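Local atomic coordinates of AlkZ (Streptomyces sahachiroi, PDB entry 5UUJ), a protein that is a largely helical protein of the AlkZ-like family of DNA glycosylases, grouped with helix-turn-helix proteins. Residues Q18-E23 against L216-P221. Numbering follows the deposited sequence.
Sequences QRQFLE and LGAYGP
Arg-19, the last residue of helix 9-19, and Gln-20 just beyond it each donate a side-chain hydrogen bond to a backbone carbonyl toward the C-terminal end of helix 204-219, joining two helix ends far apart in the sequence of this AlkZ-like glycosylase fold. NE of Arg-19 meets Gly-217 O at 2.8 Å, with a nearly straight N-H...O angle of 172°. The acceptor lies in the guanidinium plane, at its edge, and the donor in turn lies in the plane of the carbonyl. Bends at chi2 and chi3 fold the arginine chain round this oxygen, and CB and CG both pass 3.4 Å from Gly-217 O. Gln-20 reaches across extended beyond CG, and its NE2 binds Ala-218 O at 3.0 Å, approaching from above the carbonyl plane. The Gln-20 and Tyr-219 side chains cross at about a right angle, with NE2 of Gln-20 3.3 Å from CD1 of Tyr-219 and the amide and ring planes 67° apart. Tyr-219 is itself held through its OH, which hydrogen-bonds Leu-37 O, while Tyr-290 packs against Gln-20. Further out, a Schellman motif with Phe-21 as its C-prime residue ends helix 9-19, and Arg-16 of that helix bonds Gly-220 O and Pro-221 O. Within 216-221, CB of Ala-218 sits over the centre of the Tyr-219 ring, 3.7 Å above its plane.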
ATOM      1  N   GLN A  18       9.816  -4.525  13.406  1.00 14.96           N
ATOM      2  CA  GLN A  18       9.816  -3.512  14.445  1.00 15.53           C
ATOM      3  C   GLN A  18       9.268  -2.207  13.871  1.00 15.02           C
ATOM      4  O   GLN A  18       8.392  -1.576  14.463  1.00 15.47           O
ATOM      5  CB  GLN A  18      11.224  -3.325  15.015  1.00 16.50           C
ATOM      6  CG  GLN A  18      11.346  -2.207  16.034  1.00 26.38           C
ATOM      7  CD  GLN A  18      11.882  -0.917  15.431  1.00 32.00           C
ATOM      8  OE1 GLN A  18      11.207   0.114  15.439  1.00 35.59           O
ATOM      9  NE2 GLN A  18      13.106  -0.968  14.912  1.00 25.23           N
ATOM     10  N   ARG A  19       9.762  -1.821  12.702  1.00 14.64           N
ATOM     11  CA  ARG A  19       9.323  -0.584  12.064  1.00 14.43           C
ATOM     12  C   ARG A  19       7.848  -0.636  11.663  1.00 13.73           C
ATOM     13  O   ARG A  19       7.176   0.392  11.651  1.00 13.76           O
ATOM     14  CB  ARG A  19      10.182  -0.282  10.835  1.00 14.47           C
ATOM     15  CG  ARG A  19      11.661  -0.081  11.134  1.00 15.39           C
ATOM     16  CD  ARG A  19      11.917   1.177  11.933  1.00 16.37           C
ATOM     17  NE  ARG A  19      11.510   2.382  11.215  1.00 16.51           N
ATOM     18  CZ  ARG A  19      11.456   3.594  11.755  1.00 17.45           C
ATOM     19  NH1 ARG A  19      11.781   3.776  13.029  1.00 18.35           N
ATOM     20  NH2 ARG A  19      11.074   4.629  11.021  1.00 17.71           N
ATOM     21  N   GLN A  20       7.349  -1.831  11.350  1.00 13.33           N
ATOM     22  CA  GLN A  20       5.981  -1.992  10.857  1.00 12.92           C
ATOM     23  C   GLN A  20       4.977  -2.315  11.968  1.00 13.17           C
ATOM     24  O   GLN A  20       3.851  -2.732  11.687  1.00 13.08           O
ATOM     25  CB  GLN A  20       5.931  -3.092   9.795  1.00 12.73           C
ATOM     26  CG  GLN A  20       6.664  -2.747   8.510  1.00 12.67           C
ATOM     27  CD  GLN A  20       6.617  -3.875   7.497  1.00 12.76           C
ATOM     28  OE1 GLN A  20       5.622  -4.596   7.398  1.00 12.84           O
ATOM     29  NE2 GLN A  20       7.700  -4.042   6.747  1.00 13.00           N
ATOM     30  N   PHE A  21       5.395  -2.120  13.217  1.00 13.75           N
ATOM     31  CA  PHE A  21       4.544  -2.329  14.388  1.00 14.33           C
ATOM     32  C   PHE A  21       4.057  -3.771  14.530  1.00 14.63           C
ATOM     33  O   PHE A  21       2.992  -4.016  15.101  1.00 15.66           O
ATOM     34  CB  PHE A  21       3.331  -1.391  14.348  1.00 14.21           C
ATOM     35  CG  PHE A  21       3.686   0.062  14.227  1.00 14.22           C
ATOM     36  CD1 PHE A  21       4.466   0.680  15.189  1.00 16.57           C
ATOM     37  CD2 PHE A  21       3.226   0.815  13.159  1.00 13.73           C
ATOM     38  CE1 PHE A  21       4.790   2.023  15.085  1.00 15.36           C
ATOM     39  CE2 PHE A  21       3.545   2.158  13.050  1.00 14.16           C
ATOM     40  CZ  PHE A  21       4.328   2.762  14.013  1.00 14.87           C
ATOM     41  N   LEU A  22       4.835  -4.724  14.027  1.00 14.56           N
ATOM     42  CA  LEU A  22       4.479  -6.137  14.141  1.00 15.15           C
ATOM     43  C   LEU A  22       5.080  -6.781  15.392  1.00 16.24           C
ATOM     44  O   LEU A  22       4.385  -7.499  16.109  1.00 17.21           O
ATOM     45  CB  LEU A  22       4.919  -6.899  12.888  1.00 14.79           C
ATOM     46  CG  LEU A  22       4.076  -6.619  11.637  1.00 16.17           C
ATOM     47  CD1 LEU A  22       4.699  -7.256  10.405  1.00 14.10           C
ATOM     48  CD2 LEU A  22       2.648  -7.116  11.812  1.00 14.80           C
ATOM     49  N   GLU A  23       6.362  -6.529  15.647  1.00 25.24           N
ATOM     50  CA  GLU A  23       7.038  -7.037  16.845  1.00 22.83           C
ATOM     51  C   GLU A  23       8.154  -6.076  17.255  1.00 25.72           C
ATOM     52  O   GLU A  23       9.059  -5.825  16.464  1.00 28.77           O
ATOM     53  CB  GLU A  23       7.638  -8.429  16.606  1.00 24.83           C
ATOM     54  CG  GLU A  23       6.646  -9.522  16.226  1.00 34.19           C
ATOM     55  CD  GLU A  23       5.688  -9.881  17.351  1.00 40.56           C
ATOM     56  OE1 GLU A  23       6.061  -9.722  18.535  1.00 37.90           O
ATOM     57  OE2 GLU A  23       4.559 -10.324  17.043  1.00 41.01           O
ATOM     58  N   LEU A 216      12.106   3.250   2.691  1.00 13.70           N
ATOM     59  CA  LEU A 216      13.226   2.566   3.333  1.00 14.29           C
ATOM     60  C   LEU A 216      13.032   2.459   4.844  1.00 14.79           C
ATOM     61  O   LEU A 216      13.584   1.566   5.485  1.00 15.22           O
ATOM     62  CB  LEU A 216      14.539   3.290   3.034  1.00 15.01           C
ATOM     63  CG  LEU A 216      15.012   3.286   1.578  1.00 16.35           C
ATOM     64  CD1 LEU A 216      16.313   4.060   1.461  1.00 15.87           C
ATOM     65  CD2 LEU A 216      15.184   1.867   1.042  1.00 14.53           C
ATOM     66  N   GLY A 217      12.240   3.370   5.401  1.00 14.85           N
ATOM     67  CA  GLY A 217      11.984   3.384   6.828  1.00 15.50           C
ATOM     68  C   GLY A 217      11.100   2.242   7.297  1.00 15.26           C
ATOM     69  O   GLY A 217      10.994   1.992   8.497  1.00 15.97           O
ATOM     70  N   ALA A 218      10.464   1.552   6.355  1.00 18.22           N
ATOM     71  CA  ALA A 218       9.584   0.433   6.680  1.00 18.14           C
ATOM     72  C   ALA A 218      10.045  -0.865   6.021  1.00 14.31           C
ATOM     73  O   ALA A 218       9.893  -1.943   6.597  1.00 14.80           O
ATOM     74  CB  ALA A 218       8.156   0.751   6.261  1.00 18.97           C
ATOM     75  N   TYR A 219      10.606  -0.755   4.817  1.00 13.86           N
ATOM     76  CA  TYR A 219      10.926  -1.928   4.005  1.00 13.79           C
ATOM     77  C   TYR A 219      12.394  -1.998   3.588  1.00 14.06           C
ATOM     78  O   TYR A 219      12.761  -2.797   2.722  1.00 14.04           O
ATOM     79  CB  TYR A 219      10.040  -1.948   2.756  1.00 13.17           C
ATOM     80  CG  TYR A 219       8.586  -1.667   3.050  1.00 13.45           C
ATOM     81  CD1 TYR A 219       7.816  -2.563   3.784  1.00 13.39           C
ATOM     82  CD2 TYR A 219       7.984  -0.503   2.597  1.00 13.42           C
ATOM     83  CE1 TYR A 219       6.488  -2.304   4.059  1.00 13.36           C
ATOM     84  CE2 TYR A 219       6.655  -0.240   2.863  1.00 12.40           C
ATOM     85  CZ  TYR A 219       5.913  -1.140   3.593  1.00 12.82           C
ATOM     86  OH  TYR A 219       4.594  -0.867   3.860  1.00 15.95           O
ATOM     87  N   GLY A 220      13.228  -1.162   4.197  1.00 14.90           N
ATOM     88  CA  GLY A 220      14.655  -1.203   3.942  1.00 16.04           C
ATOM     89  C   GLY A 220      15.295  -2.416   4.596  1.00 15.64           C
ATOM     90  O   GLY A 220      14.664  -3.072   5.422  1.00 15.85           O
ATOM     91  N   PRO A 221      16.538  -2.746   4.207  1.00 16.11           N
ATOM     92  CA  PRO A 221      17.258  -2.142   3.080  1.00 16.01           C
ATOM     93  C   PRO A 221      16.650  -2.594   1.755  1.00 15.32           C
ATOM     94  O   PRO A 221      16.008  -3.642   1.724  1.00 15.17           O
ATOM     95  CB  PRO A 221      18.692  -2.671   3.239  1.00 16.93           C
ATOM     96  CG  PRO A 221      18.765  -3.232   4.634  1.00 17.58           C
ATOM     97  CD  PRO A 221      17.383  -3.696   4.948  1.00 17.01           C
TER